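Local coordinates for protein (soluble lytic transglycosylase SLT70) (Escherichia coli, PDB 1QSA) that probably cleaves the glycosidic bonds between N-acetylmuramic acid and N-acetylglucosamine in peptidoglycan, leaving a 1,6-anhydro bond on the muramic acid residue, at residues Q347-Y352 / D443-R448; L366-A371 / Y598-G603; M472-Q477 / R585-N590. All blocks are in the same frame, centred on the assembly; numbering follows the deposited sequence. Where two conformers were deposited one is given.

Interaction 1: residues Q347-Y352 / D443-R448. With SO4 (sulfate ion), chain B; SO4 (sulfate ion), chain H.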
loop_
_atom_site.group_PDB
_atom_site.type_symbol
_atom_site.label_atom_id
_atom_site.label_comp_id
_atom_site.label_asym_id
_atom_site.label_seq_id
_atom_site.Cartn_x
_atom_site.Cartn_y
_atom_site.Cartn_z
ATOM N N GLN A 347 -23.550 13.209 9.074
ATOM C CA GLN A 347 -24.356 12.284 8.272
ATOM C C GLN A 347 -23.474 11.280 7.546
ATOM O O GLN A 347 -23.962 10.255 7.046
ATOM C CB GLN A 347 -25.215 13.058 7.271
ATOM C CG GLN A 347 -26.291 13.915 7.929
ATOM C CD GLN A 347 -27.082 14.761 6.946
ATOM O OE1 GLN A 347 -27.764 15.708 7.344
ATOM N NE2 GLN A 347 -26.999 14.426 5.663
ATOM N N GLN A 348 -22.184 11.597 7.457
ATOM C CA GLN A 348 -21.213 10.760 6.761
ATOM C C GLN A 348 -20.492 9.788 7.675
ATOM O O GLN A 348 -20.689 9.796 8.889
ATOM C CB GLN A 348 -20.213 11.634 6.012
ATOM C CG GLN A 348 -20.865 12.598 5.020
ATOM C CD GLN A 348 -19.915 13.684 4.530
ATOM O OE1 GLN A 348 -20.351 14.766 4.144
ATOM N NE2 GLN A 348 -18.613 13.401 4.543
ATOM N N ARG A 349 -19.639 8.960 7.080
ATOM C CA ARG A 349 -18.902 7.938 7.812
ATOM C C ARG A 349 -17.439 8.331 7.995
ATOM O O ARG A 349 -16.854 8.949 7.111
ATOM C CB ARG A 349 -18.992 6.622 7.016
ATOM C CG ARG A 349 -18.361 5.404 7.650
ATOM C CD ARG A 349 -18.314 4.233 6.638
ATOM N NE ARG A 349 -17.499 4.580 5.471
ATOM C CZ ARG A 349 -17.986 4.947 4.290
ATOM N NH1 ARG A 349 -19.294 4.955 4.073
ATOM N NH2 ARG A 349 -17.159 5.264 3.308
ATOM N N GLY A 350 -16.867 8.019 9.152
ATOM C CA GLY A 350 -15.455 8.292 9.346
ATOM C C GLY A 350 -14.982 9.227 10.436
ATOM O O GLY A 350 -15.752 9.698 11.267
ATOM N N PHE A 351 -13.675 9.457 10.421
ATOM C CA PHE A 351 -13.002 10.297 11.403
ATOM C C PHE A 351 -13.614 11.684 11.597
ATOM O O PHE A 351 -14.060 11.996 12.698
ATOM C CB PHE A 351 -11.518 10.427 11.060
ATOM C CG PHE A 351 -10.748 11.297 12.015
ATOM C CD1 PHE A 351 -10.334 10.807 13.249
ATOM C CD2 PHE A 351 -10.426 12.611 11.671
ATOM C CE1 PHE A 351 -9.608 11.621 14.119
ATOM C CE2 PHE A 351 -9.705 13.424 12.527
ATOM C CZ PHE A 351 -9.293 12.929 13.757
ATOM N N TYR A 352 -13.636 12.505 10.549
ATOM C CA TYR A 352 -14.193 13.859 10.698
ATOM C C TYR A 352 -15.671 13.890 11.089
ATOM O O TYR A 352 -16.076 14.743 11.878
ATOM C CB TYR A 352 -13.827 14.760 9.521
ATOM C CG TYR A 352 -12.484 15.418 9.742
ATOM C CD1 TYR A 352 -12.360 16.458 10.656
ATOM C CD2 TYR A 352 -11.339 14.988 9.062
ATOM C CE1 TYR A 352 -11.139 17.062 10.899
ATOM C CE2 TYR A 352 -10.094 15.586 9.298
ATOM C CZ TYR A 352 -10.014 16.629 10.224
ATOM O OH TYR A 352 -8.832 17.251 10.502
ATOM N N ASP A 443 -20.578 0.637 4.461
ATOM C CA ASP A 443 -21.503 0.805 5.569
ATOM C C ASP A 443 -21.904 -0.507 6.248
ATOM O O ASP A 443 -22.685 -0.488 7.200
ATOM C CB ASP A 443 -22.740 1.605 5.139
ATOM C CG ASP A 443 -22.405 3.038 4.757
ATOM O OD1 ASP A 443 -21.702 3.721 5.531
ATOM O OD2 ASP A 443 -22.841 3.486 3.674
ATOM N N HIS A 444 -21.380 -1.641 5.766
ATOM C CA HIS A 444 -21.652 -2.941 6.406
ATOM C C HIS A 444 -20.621 -3.079 7.537
ATOM O O HIS A 444 -19.746 -3.955 7.524
ATOM C CB HIS A 444 -21.490 -4.089 5.404
ATOM C CG HIS A 444 -22.659 -4.259 4.491
ATOM N ND1 HIS A 444 -23.033 -3.303 3.568
ATOM C CD2 HIS A 444 -23.544 -5.275 4.357
ATOM C CE1 HIS A 444 -24.097 -3.726 2.905
ATOM N NE2 HIS A 444 -24.426 -4.917 3.367
ATOM N N LEU A 445 -20.750 -2.215 8.535
ATOM C CA LEU A 445 -19.786 -2.167 9.626
ATOM C C LEU A 445 -19.504 -3.434 10.415
ATOM O O LEU A 445 -18.358 -3.665 10.813
ATOM C CB LEU A 445 -20.096 -0.999 10.578
ATOM C CG LEU A 445 -20.126 0.396 9.945
ATOM C CD1 LEU A 445 -20.356 1.454 11.038
ATOM C CD2 LEU A 445 -18.836 0.677 9.184
ATOM N N GLU A 446 -20.522 -4.262 10.646
ATOM C CA GLU A 446 -20.312 -5.475 11.434
ATOM C C GLU A 446 -19.316 -6.423 10.766
ATOM O O GLU A 446 -18.465 -7.001 11.438
ATOM C CB GLU A 446 -21.639 -6.203 11.716
ATOM C CG GLU A 446 -21.471 -7.208 12.839
ATOM C CD GLU A 446 -22.751 -7.861 13.302
ATOM O OE1 GLU A 446 -23.735 -7.885 12.537
ATOM O OE2 GLU A 446 -22.754 -8.357 14.451
ATOM N N GLU A 447 -19.435 -6.576 9.448
ATOM C CA GLU A 447 -18.547 -7.450 8.680
ATOM C C GLU A 447 -17.174 -6.825 8.459
ATOM O O GLU A 447 -16.172 -7.539 8.318
ATOM C CB GLU A 447 -19.180 -7.834 7.334
ATOM C CG GLU A 447 -20.447 -8.710 7.439
ATOM C CD GLU A 447 -21.685 -7.937 7.854
ATOM O OE1 GLU A 447 -21.780 -6.728 7.564
ATOM O OE2 GLU A 447 -22.586 -8.545 8.464
ATOM N N ARG A 448 -17.123 -5.493 8.435
ATOM C CA ARG A 448 -15.855 -4.782 8.264
ATOM C C ARG A 448 -15.033 -4.763 9.561
ATOM O O ARG A 448 -13.808 -4.637 9.520
ATOM C CB ARG A 448 -16.092 -3.312 7.869
ATOM C CG ARG A 448 -16.739 -3.086 6.483
ATOM C CD ARG A 448 -16.805 -1.579 6.139
ATOM N NE ARG A 448 -15.471 -1.010 6.033
ATOM C CZ ARG A 448 -15.153 0.246 6.346
ATOM N NH1 ARG A 448 -16.091 1.116 6.715
ATOM N NH2 ARG A 448 -13.895 0.648 6.249
HETATM S S SO4 B . -14.236 4.344 7.657
HETATM O O1 SO4 B . -13.756 4.934 8.922
HETATM O O2 SO4 B . -15.511 3.641 7.898
HETATM O O3 SO4 B . -14.446 5.438 6.692
HETATM O O4 SO4 B . -13.241 3.407 7.105
HETATM S S SO4 H . -10.677 -0.808 4.924
HETATM O O1 SO4 H . -11.118 0.101 6.000
HETATM O O2 SO4 H . -9.792 -0.082 3.995
HETATM O O3 SO4 H . -9.943 -1.940 5.515
HETATM O O4 SO4 H . -11.855 -1.308 4.199
#
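Arg349 spans from the loop ahead of helix 351-359 to Asp443, just before the short helix 445-448, and to Arg448 at that helix's end. Its CB points at segment 443-448, and CG stands anti to the backbone N (chi1 -176°), so the chain runs straight out until it bends at chi3. CG already lies 3.4 Å from O2 of the chain B sulfate. CD comes 3.1 Å from the same O2, with Asp443 OD1 and Arg448 NH1 next nearest. NE gives a weak hydrogen bond to O3 of this sulfate, and NH1 makes a salt bridge to Asp443 OD1 (3.1 Å, 153° at the hydrogen). Asp443 OD1 lies near the guanidinium plane but is itself met from above the carboxylate plane, the two planes being 62° apart. NH2 binds a glycerol. Arg448 grips the chain B sulfate through NH1 to O2 (2.8 Å) and NH2 to O4 (3.0 Å), while NH2 also reaches O1 of the chain H sulfate at 2.8 Å. Tyr597 OH also bonds the chain B sulfate. Two arginines sharing one anion, with Asp443 bonded to one of them, are consistent with a positively charged pocket; the sulfate itself probably came from the crystallisation liquor.

Interaction 2: residues L366-A371 / Y598-G603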
loop_
_atom_site.group_PDB
_atom_site.type_symbol
_atom_site.label_atom_id
_atom_site.label_comp_id
_atom_site.label_asym_id
_atom_site.label_seq_id
_atom_site.Cartn_x
_atom_site.Cartn_y
_atom_site.Cartn_z
ATOM N N LEU A 366 -24.013 5.733 13.997
ATOM C CA LEU A 366 -23.375 4.785 13.102
ATOM C C LEU A 366 -24.396 4.242 12.119
ATOM O O LEU A 366 -25.470 3.803 12.519
ATOM C CB LEU A 366 -22.795 3.604 13.882
ATOM C CG LEU A 366 -21.495 3.766 14.659
ATOM C CD1 LEU A 366 -21.080 2.414 15.195
ATOM C CD2 LEU A 366 -20.434 4.269 13.723
ATOM N N LYS A 367 -24.087 4.330 10.835
ATOM C CA LYS A 367 -24.971 3.778 9.821
ATOM C C LYS A 367 -24.483 2.345 9.624
ATOM O O LYS A 367 -23.322 2.122 9.273
ATOM C CB LYS A 367 -24.878 4.552 8.506
ATOM C CG LYS A 367 -25.651 3.890 7.374
ATOM C CD LYS A 367 -25.713 4.762 6.134
ATOM C CE LYS A 367 -26.355 4.021 4.970
ATOM N NZ LYS A 367 -27.707 3.478 5.298
ATOM N N ILE A 368 -25.339 1.375 9.933
ATOM C CA ILE A 368 -24.964 -0.031 9.770
ATOM C C ILE A 368 -25.919 -0.763 8.826
ATOM O O ILE A 368 -27.068 -1.025 9.184
ATOM C CB ILE A 368 -24.934 -0.778 11.131
ATOM C CG1 ILE A 368 -24.013 -0.046 12.112
ATOM C CG2 ILE A 368 -24.434 -2.220 10.946
ATOM C CD1 ILE A 368 -24.014 -0.611 13.509
ATOM N N ASP A 369 -25.476 -0.995 7.593
ATOM C CA ASP A 369 -26.258 -1.731 6.595
ATOM C C ASP A 369 -26.061 -3.210 6.908
ATOM O O ASP A 369 -24.940 -3.641 7.195
ATOM C CB ASP A 369 -25.732 -1.475 5.182
ATOM C CG ASP A 369 -25.993 -0.063 4.695
ATOM O OD1 ASP A 369 -26.656 0.718 5.408
ATOM O OD2 ASP A 369 -25.531 0.257 3.582
ATOM N N LYS A 370 -27.139 -3.985 6.848
ATOM C CA LYS A 370 -27.051 -5.410 7.133
ATOM C C LYS A 370 -26.942 -6.244 5.868
ATOM O O LYS A 370 -27.459 -5.870 4.818
ATOM C CB LYS A 370 -28.280 -5.878 7.910
ATOM C CG LYS A 370 -28.436 -5.268 9.294
ATOM C CD LYS A 370 -29.731 -5.757 9.931
ATOM C CE LYS A 370 -30.042 -5.037 11.231
ATOM N NZ LYS A 370 -31.325 -5.502 11.832
ATOM N N ALA A 371 -26.260 -7.380 5.974
ATOM C CA ALA A 371 -26.141 -8.290 4.840
ATOM C C ALA A 371 -27.494 -9.020 4.754
ATOM O O ALA A 371 -28.305 -8.955 5.685
ATOM C CB ALA A 371 -25.007 -9.285 5.084
ATOM N N TYR A 598 -15.196 -0.510 17.269
ATOM C CA TYR A 598 -15.020 -1.634 18.181
ATOM C C TYR A 598 -15.735 -1.429 19.499
ATOM O O TYR A 598 -16.373 -2.353 20.015
ATOM C CB TYR A 598 -13.532 -1.981 18.360
ATOM C CG TYR A 598 -13.080 -2.946 17.280
ATOM C CD1 TYR A 598 -13.567 -4.252 17.259
ATOM C CD2 TYR A 598 -12.286 -2.530 16.214
ATOM C CE1 TYR A 598 -13.288 -5.122 16.193
ATOM C CE2 TYR A 598 -12.001 -3.400 15.132
ATOM C CZ TYR A 598 -12.512 -4.682 15.130
ATOM O OH TYR A 598 -12.320 -5.502 14.033
ATOM N N ARG A 599 -15.681 -0.209 20.025
ATOM C CA ARG A 599 -16.378 0.092 21.269
ATOM C C ARG A 599 -17.874 -0.131 21.047
ATOM O O ARG A 599 -18.528 -0.756 21.876
ATOM C CB ARG A 599 -16.092 1.529 21.730
ATOM C CG ARG A 599 -14.717 1.646 22.399
ATOM C CD ARG A 599 -14.359 3.081 22.752
ATOM N NE ARG A 599 -15.387 3.700 23.592
ATOM C CZ ARG A 599 -15.525 3.501 24.904
ATOM N NH1 ARG A 599 -14.685 2.707 25.569
ATOM N NH2 ARG A 599 -16.504 4.113 25.560
ATOM N N TYR A 600 -18.387 0.299 19.895
ATOM C CA TYR A 600 -19.800 0.120 19.596
ATOM C C TYR A 600 -20.190 -1.359 19.610
ATOM O O TYR A 600 -21.162 -1.742 20.272
ATOM C CB TYR A 600 -20.174 0.746 18.245
ATOM C CG TYR A 600 -21.616 0.483 17.878
ATOM C CD1 TYR A 600 -22.638 1.275 18.394
ATOM C CD2 TYR A 600 -21.962 -0.603 17.067
ATOM C CE1 TYR A 600 -23.972 0.991 18.113
ATOM C CE2 TYR A 600 -23.293 -0.896 16.786
ATOM C CZ TYR A 600 -24.285 -0.096 17.311
ATOM O OH TYR A 600 -25.601 -0.377 17.027
ATOM N N PHE A 601 -19.430 -2.188 18.893
ATOM C CA PHE A 601 -19.730 -3.611 18.829
ATOM C C PHE A 601 -19.503 -4.351 20.143
ATOM O O PHE A 601 -20.000 -5.461 20.327
ATOM C CB PHE A 601 -19.009 -4.258 17.640
ATOM C CG PHE A 601 -19.572 -3.842 16.314
ATOM C CD1 PHE A 601 -20.906 -4.120 15.991
ATOM C CD2 PHE A 601 -18.798 -3.136 15.400
ATOM C CE1 PHE A 601 -21.460 -3.693 14.779
ATOM C CE2 PHE A 601 -19.342 -2.705 14.184
ATOM C CZ PHE A 601 -20.678 -2.981 13.872
ATOM N N MET A 602 -18.793 -3.716 21.073
ATOM C CA MET A 602 -18.554 -4.294 22.389
ATOM C C MET A 602 -19.593 -3.780 23.400
ATOM O O MET A 602 -19.535 -4.111 24.586
ATOM C CB MET A 602 -17.149 -3.962 22.877
ATOM C CG MET A 602 -16.060 -4.655 22.087
ATOM S SD MET A 602 -14.443 -4.148 22.671
ATOM C CE MET A 602 -13.436 -4.747 21.355
ATOM N N GLY A 603 -20.514 -2.942 22.930
ATOM C CA GLY A 603 -21.560 -2.412 23.792
ATOM C C GLY A 603 -21.247 -1.138 24.557
ATOM O O GLY A 603 -21.961 -0.796 25.507
HETATM O O HOH W 1 -26.640 2.299 15.241
#
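Tyr600 has CG anti to its own N (chi1 176°), which sends the ring out from the last turn of helix 582-601 toward the loop that precedes helix 378-381; on that loop Leu366 CG and Ile368 CG1 both stand beside the backbone N, opposite the carbonyl carbon. The helix ends in a Schellman motif, with Gly603 at positive phi and Gly603 N bonded to Tyr600 O, so Tyr600 and Phe601 both sit at a helix C-terminus against an irregular, extended chain.

The Leu366 and Tyr600 side chains run antiparallel alongside each other, and Leu366 sets CD1 over one ring face as a CH-pi contact, 3.8 Å from the centroid of the Tyr600 ring and 28° off the normal. The methyl is displaced toward the root of the ring, where CD1 of Leu366 is 3.3 Å from Tyr600 CG. Ile368 and Tyr600 reach toward each other, and Ile368 CD1 meets the ring obliquely at Tyr600 CE2, 3.4 Å away. The same methyl also reaches Phe601, whose CZ lies 4.1 Å off; it rests against both rings, which themselves pack together, Tyr600 CD2 over the Phe601 face. Leu445 of helix 445-448 touches Leu366, Ile368 and Phe601, joining these apolar groups to a third part of the fold. On the loop, Lys367 and Asp369 form a salt bridge between side chains two residues apart.

This is a surface contact, fastening the C-terminal end of the long helix to the loop chiefly by apolar packing. A water weakly links the segments, donating to Leu366 O at 3.3 Å and lying 3.4 Å from Tyr600 OH.

Interaction 3: residues M472-Q477 / R585-N590. With SO4 (sulfate ion), chain H.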
loop_
_atom_site.group_PDB
_atom_site.type_symbol
_atom_site.label_atom_id
_atom_site.label_comp_id
_atom_site.label_asym_id
_atom_site.label_seq_id
_atom_site.Cartn_x
_atom_site.Cartn_y
_atom_site.Cartn_z
ATOM N N MET A 472 -7.484 -3.997 19.382
ATOM C CA MET A 472 -8.187 -4.557 18.238
ATOM C C MET A 472 -8.205 -3.606 17.041
ATOM O O MET A 472 -8.022 -4.050 15.908
ATOM C CB MET A 472 -9.597 -4.993 18.641
ATOM C CG MET A 472 -9.544 -6.195 19.574
ATOM S SD MET A 472 -11.127 -6.705 20.245
ATOM C CE MET A 472 -11.798 -7.681 18.876
ATOM N N ALA A 473 -8.378 -2.308 17.293
ATOM C CA ALA A 473 -8.373 -1.299 16.229
ATOM C C ALA A 473 -7.009 -1.291 15.538
ATOM O O ALA A 473 -6.929 -1.180 14.315
ATOM C CB ALA A 473 -8.664 0.092 16.803
ATOM N N ILE A 474 -5.942 -1.345 16.333
ATOM C CA ILE A 474 -4.577 -1.349 15.791
ATOM C C ILE A 474 -4.373 -2.579 14.898
ATOM O O ILE A 474 -3.886 -2.471 13.764
ATOM C CB ILE A 474 -3.527 -1.295 16.947
ATOM C CG1 ILE A 474 -3.528 0.105 17.599
ATOM C CG2 ILE A 474 -2.111 -1.678 16.440
ATOM C CD1 ILE A 474 -2.741 1.181 16.816
ATOM N N ALA A 475 -4.775 -3.750 15.390
ATOM C CA ALA A 475 -4.635 -4.978 14.601
ATOM C C ALA A 475 -5.448 -4.925 13.301
ATOM O O ALA A 475 -4.970 -5.327 12.234
ATOM C CB ALA A 475 -5.049 -6.181 15.438
ATOM N N ARG A 476 -6.676 -4.405 13.389
ATOM C CA ARG A 476 -7.547 -4.289 12.221
ATOM C C ARG A 476 -6.883 -3.415 11.152
ATOM O O ARG A 476 -6.860 -3.767 9.973
ATOM C CB ARG A 476 -8.903 -3.709 12.642
ATOM C CG ARG A 476 -9.799 -3.252 11.480
ATOM C CD ARG A 476 -10.202 -4.399 10.569
ATOM N NE ARG A 476 -11.124 -3.953 9.522
ATOM C CZ ARG A 476 -10.766 -3.302 8.424
ATOM N NH1 ARG A 476 -9.484 -3.042 8.187
ATOM N NH2 ARG A 476 -11.693 -2.957 7.527
ATOM N N GLN A 477 -6.290 -2.303 11.584
ATOM C CA GLN A 477 -5.614 -1.401 10.664
ATOM C C GLN A 477 -4.372 -2.054 10.068
ATOM O O GLN A 477 -4.137 -1.963 8.860
ATOM C CB GLN A 477 -5.215 -0.104 11.381
ATOM C CG GLN A 477 -4.145 0.728 10.656
ATOM C CD GLN A 477 -4.602 1.260 9.316
ATOM O OE1 GLN A 477 -5.779 1.547 9.113
ATOM N NE2 GLN A 477 -3.668 1.389 8.382
ATOM N N ARG A 585 -0.591 10.143 9.435
ATOM C CA ARG A 585 -1.805 10.935 9.638
ATOM C C ARG A 585 -3.034 10.069 9.321
ATOM O O ARG A 585 -3.995 10.014 10.098
ATOM C CB ARG A 585 -1.762 12.168 8.732
ATOM C CG ARG A 585 -2.883 13.145 8.969
ATOM C CD ARG A 585 -2.653 14.431 8.177
ATOM N NE ARG A 585 -2.618 14.250 6.728
ATOM C CZ ARG A 585 -1.547 14.444 5.955
ATOM N NH1 ARG A 585 -0.390 14.818 6.479
ATOM N NH2 ARG A 585 -1.633 14.266 4.645
ATOM N N GLY A 586 -2.988 9.363 8.192
ATOM C CA GLY A 586 -4.096 8.499 7.817
ATOM C C GLY A 586 -4.262 7.324 8.774
ATOM O O GLY A 586 -5.388 6.903 9.076
ATOM N N TYR A 587 -3.142 6.793 9.252
ATOM C CA TYR A 587 -3.137 5.676 10.203
ATOM C C TYR A 587 -3.868 6.081 11.495
ATOM O O TYR A 587 -4.732 5.348 11.993
ATOM C CB TYR A 587 -1.679 5.314 10.511
ATOM C CG TYR A 587 -1.468 4.139 11.442
ATOM C CD1 TYR A 587 -1.406 4.317 12.823
ATOM C CD2 TYR A 587 -1.288 2.856 10.936
ATOM C CE1 TYR A 587 -1.167 3.246 13.686
ATOM C CE2 TYR A 587 -1.045 1.768 11.787
ATOM C CZ TYR A 587 -0.984 1.974 13.159
ATOM O OH TYR A 587 -0.708 0.936 14.011
ATOM N N VAL A 588 -3.520 7.249 12.035
ATOM C CA VAL A 588 -4.118 7.732 13.278
ATOM C C VAL A 588 -5.626 7.938 13.112
ATOM O O VAL A 588 -6.405 7.511 13.961
ATOM C CB VAL A 588 -3.415 9.015 13.770
ATOM C CG1 VAL A 588 -4.123 9.580 14.986
ATOM C CG2 VAL A 588 -1.967 8.675 14.130
ATOM N N LYS A 589 -6.020 8.551 12.000
ATOM C CA LYS A 589 -7.438 8.775 11.717
ATOM C C LYS A 589 -8.184 7.444 11.659
ATOM O O LYS A 589 -9.239 7.287 12.274
ATOM C CB LYS A 589 -7.600 9.528 10.397
ATOM C CG LYS A 589 -7.139 10.979 10.473
ATOM C CD LYS A 589 -7.302 11.661 9.137
ATOM C CE LYS A 589 -6.892 13.128 9.215
ATOM N NZ LYS A 589 -6.964 13.758 7.842
ATOM N N ASN A 590 -7.627 6.484 10.932
ATOM C CA ASN A 590 -8.256 5.171 10.832
ATOM C C ASN A 590 -8.374 4.487 12.195
ATOM O O ASN A 590 -9.433 4.009 12.569
ATOM C CB ASN A 590 -7.450 4.249 9.906
ATOM C CG ASN A 590 -7.656 4.558 8.440
ATOM O OD1 ASN A 590 -8.543 5.338 8.063
ATOM N ND2 ASN A 590 -6.856 3.920 7.594
HETATM S S SO4 H . -10.677 -0.808 4.924
HETATM O O1 SO4 H . -11.118 0.101 6.000
HETATM O O2 SO4 H . -9.792 -0.082 3.995
HETATM O O3 SO4 H . -9.943 -1.940 5.515
HETATM O O4 SO4 H . -11.855 -1.308 4.199
#
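Gln477 and Tyr587 cross obliquely, their amide and ring planes 72° apart, between helices whose segment axes approach to 10.4 Å at an angle of 131°. Gln477 has CG anti to its backbone N and bends at chi2, which lays CG against the tyrosine at CE2 (3.5 Å) and turns the amide on toward Asn590. There the Gln477 and Asn590 side chains cross at about a right angle, their amide planes 33° apart. Asn590 ND2 donates to Gln477 OE1 (3.0 Å), approaching from outside the carbonyl plane. Ile474 stands at about a right angle to Tyr587 and brings CD1 to within 3.5 Å of its OH. That hydroxyl is hydrogen-bonded to Glu478 OE2, the predicted active-site residue, so the aliphatic contacts of Gln477 CG and Ile474 CD1 with the tyrosine probably help position the glutamate. On another side of helix 468-479, Arg476 NH1 and NH2 both bond O3 of the chain H sulfate, each at 2.9 Å. This pair of helices belongs to the lysozyme-like transglycosylase domain. Helix 545-554 covers Tyr587 through Tyr552 and Asn553 and meets Ile474 through Ser549, while helix 454-461 packs Phe457 against Met472 and Ala475.

How the interactions relate
Helix 582-601 is shared by interactions 2 and 3: its earlier part forms interaction 3, its C-terminal end interaction 2, about 17 Å away between centres. Both segments of interaction 3 fall between those of interaction 2 along the chain, and Met602 of interaction 2 packs on Met472 of interaction 3. Interactions 1 and 2 lie about 8 Å apart between centres with alternating segments; Asp443 O and Asp369 N, at 2.9 Å, probably form a backbone hydrogen bond. Interaction 1 is complete before interaction 3 begins, yet Arg448 O lies 2.8 Å from Arg476 NE and both touch the chain H sulfate. Together they tie the loops flanking helix 351-359 and the short helix 445-448 to the lysozyme-like catalytic domain.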